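Local coordinates for protein sensor histidine kinase (Rhodopseudomonas palustris, PDB 3VA9) that is the sensor domain of a membrane-bound two-component kinase that probably uses ATP to phosphorylate a protein histidine, at residues Lys19-Ile24 with Leu67-Leu71; Ala26-Val31 with Leu60-Leu64; Ala34-Arg39 with Arg91-Leu95; His80-Leu84 with Ser128-Leu132. All blocks are in the same frame, centred on the assembly; numbering follows the deposited sequence.

Interaction 1 (Lys19-Ile24 with Leu67-Leu71)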
loop_
_atom_site.group_PDB
_atom_site.type_symbol
_atom_site.label_atom_id
_atom_site.label_comp_id
_atom_site.label_asym_id
_atom_site.label_seq_id
_atom_site.Cartn_x
_atom_site.Cartn_y
_atom_site.Cartn_z
ATOM N N LYS A 19 2.032 14.673 -12.809
ATOM C CA LYS A 19 0.795 14.245 -12.178
ATOM C C LYS A 19 0.919 12.793 -11.713
ATOM O O LYS A 19 0.347 12.407 -10.691
ATOM C CB LYS A 19 -0.370 14.399 -13.161
ATOM C CG LYS A 19 -1.711 13.885 -12.656
ATOM C CD LYS A 19 -2.787 14.057 -13.720
ATOM C CE LYS A 19 -4.139 13.549 -13.245
ATOM N NZ LYS A 19 -5.179 13.675 -14.307
ATOM N N ALA A 20 1.678 11.998 -12.464
ATOM C CA ALA A 20 1.856 10.581 -12.157
ATOM C C ALA A 20 2.765 10.361 -10.948
ATOM O O ALA A 20 2.540 9.444 -10.155
ATOM C CB ALA A 20 2.390 9.829 -13.373
ATOM N N LEU A 21 3.787 11.202 -10.812
ATOM C CA LEU A 21 4.723 11.095 -9.695
ATOM C C LEU A 21 4.064 11.466 -8.368
ATOM O O LEU A 21 4.362 10.872 -7.335
ATOM C CB LEU A 21 5.964 11.958 -9.938
ATOM C CG LEU A 21 6.854 11.579 -11.127
ATOM C CD1 LEU A 21 8.009 12.566 -11.269
ATOM C CD2 LEU A 21 7.370 10.148 -10.996
ATOM N N LEU A 22 3.176 12.457 -8.402
ATOM C CA LEU A 22 2.384 12.815 -7.233
ATOM C C LEU A 22 1.567 11.610 -6.809
ATOM O O LEU A 22 1.569 11.219 -5.638
ATOM C CB LEU A 22 1.441 13.973 -7.558
ATOM C CG LEU A 22 2.069 15.355 -7.741
ATOM C CD1 LEU A 22 1.017 16.370 -8.189
ATOM C CD2 LEU A 22 2.750 15.799 -6.454
ATOM N N ALA A 23 0.873 11.021 -7.779
ATOM C CA ALA A 23 0.005 9.875 -7.537
ATOM C C ALA A 23 0.765 8.687 -6.942
ATOM O O ALA A 23 0.238 7.966 -6.105
ATOM C CB ALA A 23 -0.707 9.469 -8.824
ATOM N N ILE A 24 2.005 8.494 -7.385
ATOM C CA ILE A 24 2.840 7.393 -6.911
ATOM C C ILE A 24 3.258 7.597 -5.458
ATOM O O ILE A 24 3.316 6.650 -4.675
ATOM C CB ILE A 24 4.098 7.239 -7.790
ATOM C CG1 ILE A 24 3.718 6.686 -9.165
ATOM C CG2 ILE A 24 5.119 6.335 -7.122
ATOM C CD1 ILE A 24 4.865 6.668 -10.139
ATOM N N LEU A 67 -4.385 6.065 -10.622
ATOM C CA LEU A 67 -3.059 5.998 -11.214
ATOM C C LEU A 67 -3.159 5.172 -12.480
ATOM O O LEU A 67 -2.561 5.500 -13.506
ATOM C CB LEU A 67 -2.078 5.340 -10.246
ATOM C CG LEU A 67 -0.690 5.002 -10.790
ATOM C CD1 LEU A 67 0.084 6.271 -11.126
ATOM C CD2 LEU A 67 0.073 4.147 -9.790
ATOM N N ARG A 68 -3.936 4.099 -12.397
ATOM C CA ARG A 68 -4.121 3.196 -13.523
ATOM C C ARG A 68 -4.764 3.921 -14.699
ATOM O O ARG A 68 -4.533 3.575 -15.859
ATOM C CB ARG A 68 -4.968 1.991 -13.113
ATOM C CG ARG A 68 -5.297 1.063 -14.273
ATOM C CD ARG A 68 -6.150 -0.115 -13.838
ATOM N NE ARG A 68 -6.403 -1.031 -14.948
ATOM C CZ ARG A 68 -5.598 -2.033 -15.293
ATOM N NH1 ARG A 68 -4.483 -2.250 -14.613
ATOM N NH2 ARG A 68 -5.908 -2.813 -16.320
ATOM N N ALA A 69 -5.572 4.931 -14.391
ATOM C CA ALA A 69 -6.225 5.726 -15.424
ATOM C C ALA A 69 -5.247 6.697 -16.088
ATOM O O ALA A 69 -5.417 7.058 -17.248
ATOM C CB ALA A 69 -7.421 6.473 -14.846
ATOM N N VAL A 70 -4.226 7.114 -15.346
ATOM C CA VAL A 70 -3.201 8.011 -15.872
ATOM C C VAL A 70 -2.256 7.252 -16.797
ATOM O O VAL A 70 -1.743 7.806 -17.770
ATOM C CB VAL A 70 -2.378 8.656 -14.735
ATOM C CG1 VAL A 70 -1.232 9.495 -15.295
ATOM C CG2 VAL A 70 -3.274 9.494 -13.843
ATOM N N LEU A 71 -2.043 5.976 -16.497
ATOM C CA LEU A 71 -1.074 5.171 -17.232
ATOM C C LEU A 71 -1.746 4.310 -18.294
ATOM O O LEU A 71 -1.136 3.391 -18.834
ATOM C CB LEU A 71 -0.279 4.288 -16.263
ATOM C CG LEU A 71 0.296 4.980 -15.022
ATOM C CD1 LEU A 71 0.922 3.961 -14.077
ATOM C CD2 LEU A 71 1.298 6.074 -15.402
#

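Interaction 2 (Ala26-Val31 with Leu60-Leu64)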
loop_
_atom_site.group_PDB
_atom_site.type_symbol
_atom_site.label_atom_id
_atom_site.label_comp_id
_atom_site.label_asym_id
_atom_site.label_seq_id
_atom_site.Cartn_x
_atom_site.Cartn_y
_atom_site.Cartn_z
ATOM N N ALA A 26 1.584 9.432 -3.307
ATOM C CA ALA A 26 0.365 9.336 -2.525
ATOM C C ALA A 26 0.004 7.879 -2.229
ATOM O O ALA A 26 -0.667 7.581 -1.238
ATOM C CB ALA A 26 -0.779 10.049 -3.242
ATOM N N ILE A 27 0.454 6.970 -3.087
ATOM C CA ILE A 27 0.216 5.542 -2.873
ATOM C C ILE A 27 1.123 4.973 -1.779
ATOM O O ILE A 27 0.676 4.226 -0.910
ATOM C CB ILE A 27 0.365 4.743 -4.184
ATOM C CG1 ILE A 27 -0.847 5.008 -5.078
ATOM C CG2 ILE A 27 0.503 3.252 -3.897
ATOM C CD1 ILE A 27 -0.690 4.508 -6.474
ATOM N N GLN A 28 2.397 5.332 -1.840
ATOM C CA GLN A 28 3.347 5.036 -0.774
ATOM C C GLN A 28 2.809 5.530 0.572
ATOM O O GLN A 28 2.769 4.781 1.542
ATOM C CB GLN A 28 4.681 5.709 -1.095
ATOM C CG GLN A 28 5.652 5.810 0.058
ATOM C CD GLN A 28 6.816 6.736 -0.265
ATOM O OE1 GLN A 28 6.756 7.947 -0.019
ATOM N NE2 GLN A 28 7.877 6.171 -0.835
ATOM N N GLN A 29 2.383 6.791 0.614
ATOM C CA GLN A 29 1.784 7.373 1.814
ATOM C C GLN A 29 0.655 6.515 2.389
ATOM O O GLN A 29 0.671 6.173 3.576
ATOM C CB GLN A 29 1.264 8.786 1.532
ATOM C CG GLN A 29 0.513 9.418 2.705
ATOM C CD GLN A 29 -0.047 10.798 2.380
ATOM O OE1 GLN A 29 0.104 11.297 1.265
ATOM N NE2 GLN A 29 -0.696 11.420 3.362
ATOM N N ALA A 30 -0.318 6.173 1.543
ATOM C CA ALA A 30 -1.497 5.415 1.973
ATOM C C ALA A 30 -1.146 4.036 2.530
ATOM O O ALA A 30 -1.758 3.579 3.492
ATOM C CB ALA A 30 -2.503 5.292 0.837
ATOM N N VAL A 31 -0.167 3.376 1.921
ATOM C CA VAL A 31 0.305 2.080 2.415
ATOM C C VAL A 31 0.916 2.199 3.821
ATOM O O VAL A 31 0.631 1.386 4.698
ATOM C CB VAL A 31 1.337 1.458 1.451
ATOM C CG1 VAL A 31 2.044 0.284 2.101
ATOM C CG2 VAL A 31 0.659 1.027 0.160
ATOM N N LEU A 60 -6.055 4.088 -0.691
ATOM C CA LEU A 60 -5.123 3.318 -1.507
ATOM C C LEU A 60 -5.811 2.744 -2.744
ATOM O O LEU A 60 -5.327 2.899 -3.871
ATOM C CB LEU A 60 -4.518 2.188 -0.682
ATOM C CG LEU A 60 -3.516 1.240 -1.350
ATOM C CD1 LEU A 60 -2.371 1.988 -2.015
ATOM C CD2 LEU A 60 -2.981 0.234 -0.328
ATOM N N ALA A 61 -6.932 2.066 -2.525
ATOM C CA ALA A 61 -7.693 1.490 -3.626
ATOM C C ALA A 61 -8.058 2.577 -4.647
ATOM O O ALA A 61 -7.832 2.408 -5.844
ATOM C CB ALA A 61 -8.944 0.783 -3.101
ATOM N N ALA A 62 -8.590 3.698 -4.163
ATOM C CA ALA A 62 -8.982 4.803 -5.042
ATOM C C ALA A 62 -7.790 5.400 -5.796
ATOM O O ALA A 62 -7.892 5.707 -6.979
ATOM C CB ALA A 62 -9.708 5.879 -4.257
ATOM N N ARG A 63 -6.662 5.553 -5.109
ATOM C CA ARG A 63 -5.454 6.093 -5.734
ATOM C C ARG A 63 -4.831 5.133 -6.742
ATOM O O ARG A 63 -4.281 5.565 -7.757
ATOM C CB ARG A 63 -4.438 6.496 -4.668
ATOM C CG ARG A 63 -4.899 7.685 -3.857
ATOM C CD ARG A 63 -4.038 7.937 -2.641
ATOM N NE ARG A 63 -4.658 8.943 -1.779
ATOM C CZ ARG A 63 -4.179 9.321 -0.598
ATOM N NH1 ARG A 63 -3.065 8.781 -0.123
ATOM N NH2 ARG A 63 -4.822 10.238 0.107
ATOM N N LEU A 64 -4.915 3.833 -6.461
ATOM C CA LEU A 64 -4.480 2.824 -7.421
ATOM C C LEU A 64 -5.365 2.828 -8.672
ATOM O O LEU A 64 -4.853 2.745 -9.788
ATOM C CB LEU A 64 -4.448 1.425 -6.790
ATOM C CG LEU A 64 -3.307 1.174 -5.793
ATOM C CD1 LEU A 64 -3.601 -0.003 -4.876
ATOM C CD2 LEU A 64 -1.972 0.992 -6.503
#

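Interaction 3 (Ala34-Arg39 with Arg91-Leu95)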
loop_
_atom_site.group_PDB
_atom_site.type_symbol
_atom_site.label_atom_id
_atom_site.label_comp_id
_atom_site.label_asym_id
_atom_site.label_seq_id
_atom_site.Cartn_x
_atom_site.Cartn_y
_atom_site.Cartn_z
ATOM N N ALA A 34 -1.874 2.929 6.362
ATOM C CA ALA A 34 -2.648 1.733 6.712
ATOM C C ALA A 34 -1.904 0.896 7.751
ATOM O O ALA A 34 -2.487 0.422 8.729
ATOM C CB ALA A 34 -2.939 0.895 5.461
ATOM N N GLU A 35 -0.607 0.716 7.525
ATOM C CA GLU A 35 0.229 -0.025 8.458
ATOM C C GLU A 35 0.319 0.658 9.826
ATOM O O GLU A 35 0.053 0.044 10.857
ATOM C CB GLU A 35 1.630 -0.212 7.878
ATOM C CG GLU A 35 2.511 -1.115 8.714
ATOM C CD GLU A 35 3.932 -1.121 8.217
ATOM O OE1 GLU A 35 4.250 -1.986 7.382
ATOM O OE2 GLU A 35 4.725 -0.252 8.649
ATOM N N THR A 36 0.682 1.934 9.836
ATOM C CA THR A 36 0.826 2.635 11.100
ATOM C C THR A 36 -0.509 2.692 11.865
ATOM O O THR A 36 -0.534 2.588 13.091
ATOM C CB THR A 36 1.429 4.047 10.914
ATOM O OG1 THR A 36 2.016 4.475 12.148
ATOM C CG2 THR A 36 0.356 5.055 10.490
ATOM N N SER A 37 -1.616 2.827 11.141
ATOM C CA SER A 37 -2.925 2.898 11.789
ATOM C C SER A 37 -3.306 1.557 12.410
ATOM O O SER A 37 -3.815 1.506 13.522
ATOM C CB SER A 37 -4.001 3.359 10.807
ATOM O OG SER A 37 -3.746 4.687 10.417
ATOM N N GLU A 38 -3.042 0.478 11.688
ATOM C CA GLU A 38 -3.286 -0.861 12.204
ATOM C C GLU A 38 -2.464 -1.121 13.469
ATOM O O GLU A 38 -2.975 -1.644 14.454
ATOM C CB GLU A 38 -3.007 -1.909 11.121
ATOM C CG GLU A 38 -2.886 -3.328 11.634
ATOM C CD GLU A 38 -1.452 -3.700 11.946
ATOM O OE1 GLU A 38 -0.660 -3.808 10.992
ATOM O OE2 GLU A 38 -1.115 -3.879 13.139
ATOM N N ARG A 39 -1.195 -0.739 13.446
ATOM C CA ARG A 39 -0.347 -0.853 14.636
ATOM C C ARG A 39 -0.868 -0.021 15.794
ATOM O O ARG A 39 -0.881 -0.478 16.927
ATOM C CB ARG A 39 1.094 -0.470 14.312
ATOM C CG ARG A 39 1.693 -1.413 13.314
ATOM C CD ARG A 39 3.159 -1.157 13.067
ATOM N NE ARG A 39 3.636 -2.152 12.116
ATOM C CZ ARG A 39 4.856 -2.191 11.607
ATOM N NH1 ARG A 39 5.763 -1.282 11.963
ATOM N NH2 ARG A 39 5.166 -3.155 10.750
ATOM N N ARG A 91 -0.557 -7.335 0.770
ATOM C CA ARG A 91 -0.190 -6.614 1.988
ATOM C C ARG A 91 -1.433 -6.197 2.772
ATOM O O ARG A 91 -1.519 -6.419 3.981
ATOM C CB ARG A 91 0.672 -5.387 1.661
ATOM C CG ARG A 91 1.152 -4.621 2.899
ATOM C CD ARG A 91 1.777 -5.572 3.936
ATOM N NE ARG A 91 2.431 -4.845 5.025
ATOM C CZ ARG A 91 2.732 -5.369 6.208
ATOM N NH1 ARG A 91 2.444 -6.635 6.466
ATOM N NH2 ARG A 91 3.327 -4.624 7.136
ATOM N N MET A 92 -2.400 -5.603 2.078
ATOM C CA MET A 92 -3.671 -5.239 2.712
ATOM C C MET A 92 -4.395 -6.432 3.339
ATOM O O MET A 92 -5.006 -6.302 4.390
ATOM C CB MET A 92 -4.597 -4.513 1.729
ATOM C CG MET A 92 -4.088 -3.128 1.310
ATOM S SD MET A 92 -3.773 -1.993 2.691
ATOM C CE MET A 92 -1.985 -1.884 2.641
ATOM N N ALA A 93 -4.322 -7.596 2.701
ATOM C CA ALA A 93 -4.938 -8.794 3.265
ATOM C C ALA A 93 -4.223 -9.197 4.543
ATOM O O ALA A 93 -4.846 -9.676 5.480
ATOM C CB ALA A 93 -4.935 -9.949 2.257
ATOM N N GLN A 94 -2.908 -9.004 4.582
ATOM C CA GLN A 94 -2.148 -9.248 5.809
ATOM C C GLN A 94 -2.584 -8.339 6.976
ATOM O O GLN A 94 -2.913 -8.823 8.053
ATOM C CB GLN A 94 -0.637 -9.100 5.561
ATOM C CG GLN A 94 -0.049 -10.141 4.628
ATOM C CD GLN A 94 1.474 -10.130 4.652
ATOM O OE1 GLN A 94 2.099 -9.076 4.769
ATOM N NE2 GLN A 94 2.071 -11.307 4.548
ATOM N N LEU A 95 -2.554 -7.027 6.754
ATOM C CA LEU A 95 -2.954 -6.037 7.761
ATOM C C LEU A 95 -4.401 -6.219 8.229
ATOM O O LEU A 95 -4.694 -6.135 9.423
ATOM C CB LEU A 95 -2.796 -4.621 7.194
ATOM C CG LEU A 95 -1.409 -4.186 6.724
ATOM C CD1 LEU A 95 -1.442 -2.743 6.210
ATOM C CD2 LEU A 95 -0.365 -4.347 7.851
#

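Interaction 4 (His80-Leu84 with Ser128-Leu132)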
loop_
_atom_site.group_PDB
_atom_site.type_symbol
_atom_site.label_atom_id
_atom_site.label_comp_id
_atom_site.label_asym_id
_atom_site.label_seq_id
_atom_site.Cartn_x
_atom_site.Cartn_y
_atom_site.Cartn_z
ATOM N N HIS A 80 3.500 -2.650 -14.736
ATOM C CA HIS A 80 4.128 -2.320 -13.456
ATOM C C HIS A 80 3.097 -1.976 -12.386
ATOM O O HIS A 80 3.289 -2.283 -11.212
ATOM C CB HIS A 80 5.133 -1.169 -13.601
ATOM C CG HIS A 80 6.369 -1.535 -14.365
ATOM N ND1 HIS A 80 7.081 -2.691 -14.125
ATOM C CD2 HIS A 80 7.030 -0.884 -15.353
ATOM C CE1 HIS A 80 8.118 -2.744 -14.942
ATOM N NE2 HIS A 80 8.112 -1.662 -15.695
ATOM N N ILE A 81 2.008 -1.331 -12.788
ATOM C CA ILE A 81 0.953 -1.013 -11.844
ATOM C C ILE A 81 0.193 -2.288 -11.459
ATOM O O ILE A 81 -0.139 -2.495 -10.287
ATOM C CB ILE A 81 0.008 0.089 -12.370
ATOM C CG1 ILE A 81 -0.607 0.856 -11.201
ATOM C CG2 ILE A 81 -1.077 -0.488 -13.243
ATOM C CD1 ILE A 81 -1.711 1.791 -11.613
ATOM N N ASP A 82 -0.050 -3.157 -12.439
ATOM C CA ASP A 82 -0.644 -4.457 -12.155
ATOM C C ASP A 82 0.164 -5.160 -11.080
ATOM O O ASP A 82 -0.390 -5.685 -10.113
ATOM C CB ASP A 82 -0.682 -5.329 -13.407
ATOM C CG ASP A 82 -1.788 -4.937 -14.349
ATOM O OD1 ASP A 82 -2.720 -4.240 -13.899
ATOM O OD2 ASP A 82 -1.725 -5.332 -15.536
ATOM N N GLU A 83 1.480 -5.158 -11.256
ATOM C CA GLU A 83 2.387 -5.805 -10.312
ATOM C C GLU A 83 2.334 -5.188 -8.913
ATOM O O GLU A 83 2.202 -5.910 -7.921
ATOM C CB GLU A 83 3.811 -5.825 -10.877
ATOM C CG GLU A 83 3.953 -6.817 -12.030
ATOM C CD GLU A 83 4.941 -6.378 -13.102
ATOM O OE1 GLU A 83 5.801 -5.514 -12.825
ATOM O OE2 GLU A 83 4.853 -6.913 -14.230
ATOM N N LEU A 84 2.421 -3.861 -8.837
ATOM C CA LEU A 84 2.279 -3.155 -7.560
ATOM C C LEU A 84 0.975 -3.562 -6.864
ATOM O O LEU A 84 0.962 -3.888 -5.676
ATOM C CB LEU A 84 2.293 -1.637 -7.775
ATOM C CG LEU A 84 1.971 -0.805 -6.528
ATOM C CD1 LEU A 84 3.079 -0.943 -5.500
ATOM C CD2 LEU A 84 1.746 0.666 -6.875
ATOM N N SER A 128 8.669 -1.802 -5.926
ATOM C CA SER A 128 7.654 -1.696 -6.966
ATOM C C SER A 128 7.337 -0.236 -7.290
ATOM O O SER A 128 7.195 0.138 -8.457
ATOM C CB SER A 128 6.384 -2.423 -6.530
ATOM O OG SER A 128 5.479 -2.550 -7.603
ATOM N N LEU A 129 7.233 0.591 -6.255
ATOM C CA LEU A 129 6.964 2.012 -6.448
ATOM C C LEU A 129 8.144 2.741 -7.111
ATOM O O LEU A 129 7.942 3.639 -7.926
ATOM C CB LEU A 129 6.551 2.673 -5.129
ATOM C CG LEU A 129 5.135 2.320 -4.652
ATOM C CD1 LEU A 129 4.919 2.767 -3.232
ATOM C CD2 LEU A 129 4.083 2.930 -5.572
ATOM N N SER A 130 9.369 2.340 -6.780
ATOM C CA SER A 130 10.554 2.931 -7.397
ATOM C C SER A 130 10.598 2.658 -8.896
ATOM O O SER A 130 10.895 3.555 -9.685
ATOM C CB SER A 130 11.837 2.417 -6.739
ATOM O OG SER A 130 11.953 2.895 -5.411
ATOM N N VAL A 131 10.311 1.418 -9.282
ATOM C CA VAL A 131 10.283 1.048 -10.692
ATOM C C VAL A 131 9.354 1.970 -11.477
ATOM O O VAL A 131 9.706 2.446 -12.559
ATOM C CB VAL A 131 9.840 -0.414 -10.891
ATOM C CG1 VAL A 131 9.485 -0.665 -12.343
ATOM C CG2 VAL A 131 10.928 -1.368 -10.425
ATOM N N LEU A 132 8.169 2.219 -10.924
ATOM C CA LEU A 132 7.220 3.142 -11.534
ATOM C C LEU A 132 7.765 4.576 -11.594
ATOM O O LEU A 132 7.665 5.248 -12.626
ATOM C CB LEU A 132 5.890 3.116 -10.780
ATOM C CG LEU A 132 4.952 1.949 -11.095
ATOM C CD1 LEU A 132 3.841 1.846 -10.064
ATOM C CD2 LEU A 132 4.375 2.084 -12.501
HETATM O O HOH W 1 5.736 -1.950 -10.619
#

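Interaction 1 (Lys19-Ile24 with Leu67-Leu71)
This is apolar packing between the antiparallel first and second helices of a four-helix bundle, at the end where helix 18-44 begins and helix 47-70 finishes. Small residues face large ones. Ala20 and Ala23 offer little more than a methyl each, so Leu67 and Val70 can come close, with CA atoms 6.2 Å apart for Ala23 and Leu67 and 6.8 Å for Ala20 and Val70. Leu67 CD1 lies 4.0 Å from Ala23 CB and 4.2 Å from Ile24 CG1, filling the space between these side chains, while Ala20 CB meets Val70 CG1 at 4.1 Å. Leu71, already leaving helical geometry, still sends CD2 to 4.4 Å from Ala20 CB, so the packing continues as the helix gives out. Helix 121-142 adjoins this contact through Thr133 and Glu136, and helix 75-101 through Ile81. At the exposed border, the fully extended Lys19 suits its place, since its aliphatic chain can cover an apolar neighbour while the ammonium stays at the surface: its CE approaches Val70 CG2 at 4.2 Å.

Interaction 2 (Ala26-Val31 with Leu60-Leu64)
Arg63, Ile27 and Leu60 dominate this antiparallel helix pair of the four-helix bundle, where helix 18-44 packs on helix 47-70 with short-segment axes 9.4 Å apart and crossing at -162°. Arg63 loses the most surface, 94 Å². It is a knob in knobs-into-holes packing, seated among Ala26, Ile27, Gln29 and Ala30. A long arginine suits the edge of a bundle because its methylenes can cover apolar neighbours while the charged end reaches the border: Arg63 CB lies 3.9 Å from Ile27 CG1, and Arg63 CD is 3.9 Å from Ala26 CB. The two alanines leave room for this crossing.

Ile27 and Leu60, each with 73 Å² covered, form the buried side. Ile27 CG2 touches Leu60 CD1 at 3.7 Å, and Ile27 CD1 reaches Leu64 CD2 at the same distance of 3.7 Å. Ala30 marks the closest backbone approach, its CA 5.4 Å from Leu60 CA and its CB 4.0 Å from Leu60 CB; a bulkier residue would need more space there. Val31 CG2 extends the apolar surface, 3.8 Å from Leu60 CD2. Beyond the pair, Met92 of helix 75-101 touches Leu60, and Leu129 of helix 121-142 touches Ile27, so this layer draws on all four long helices. At the border, Arg63 NH1 donates a hydrogen bond of 2.9 Å to Ala26 O, a carbonyl that also accepts the helical bond from Ala30 N at 3.1 Å.

Interaction 3 (Ala34-Arg39 with Arg91-Leu95)
A salt bridge joins Glu35 to Arg91: Arg91 NH2 donates to Glu35 OE1 over 2.8 Å, with the oxygen near the guanidinium plane. Arg39, one turn after Glu35, extends the network through a long charge contact, its NH2 3.6 Å from Glu35 OE2. The carboxylate thus lies close to two arginines whose NH2 atoms, Arg39 NH2 and Arg91 NH2, are 4.3 Å apart, and its negative charge offsets their repulsion. Arg91 NH1 in turn donates to Gln94 OE1 at 3.0 Å within its own helix. Inward from these charges, Leu95 has the largest covered area of the contact, 78 Å². Leu95 CD1 packs 4.0 Å from Ala34 CB, and Met92 CE lies 4.1 Å from the same methyl; a small alanine leaves room for both long side chains. Helices 18-44 and 75-101 run nearly parallel here, 8° apart with short-segment axes separated by 10.8 Å, as diagonal partners in a four-helix bundle. Helix 47-70 adjoins the apolar side through Tyr53, Ala56 and Leu60, while helix 121-142 meets the charged side through Thr122.

Interaction 4 (His80-Leu84 with Ser128-Leu132)
His80 lays one face of its imidazole against Val131: CG1 of Val131 stands 3.6 Å from the centroid of the His80 ring and only 8° off the ring normal, a CH-pi contact. It belongs to the antiparallel packing of helices 75-101 and 121-142 in the four-helix bundle, where the short-segment axes approach to 9.6 Å and cross at -164°. A flat ring suits this partly exposed border because its face can cover an apolar methyl while the nitrogens at its edge can still hydrogen-bond; ND1 of His80 makes a weak 3.4 Å hydrogen bond to Glu83 OE1.

Further in, leucines take over. Leu84, with 73 Å² covered, sends CD2 to 3.5 Å from Leu129 CD2 and 4.0 Å from Leu132 CD1. Leu132 also touches the base of the histidine, its CD2 3.5 Å from His80 CB, so it spans the space between Leu84 and His80. Ile24 of helix 18-44 touches both Leu129 and Leu132, and Leu64 of helix 47-70 touches Leu84, bringing all four long helices together around this layer.

Ser128 suits the close approach, where its CA is 5.6 Å from Leu84 CA: its side chain is small, and OG fits 3.3 Å from Leu84 CB. A water completes the polar side, donating to His80 O at 2.5 Å and sharing a hydrogen bond of 3.1 Å with Ser128 OG.

In the fold
From the N terminus, helix 18-44 supplies the first partner of interactions 1, 2 and 3 in turn. Helix 47-70 returns antiparallel and closes interaction 2 first, then interaction 1, so interaction 2 is nested inside the loop of interaction 1. Helix 75-101 opens interaction 4 before it closes interaction 3, which therefore crosses all the others. Helix 121-142 closes interaction 4 last, in series after interactions 1 and 2. Interactions 1 and 4 lie on the same side of the chain's centre, joined by the Arg68-Asp82 salt bridge; interaction 3 lies on the opposite side, linked to interaction 2 through Leu60 and Met92. Together they tie the four long helices into one CHASE3-family bundle.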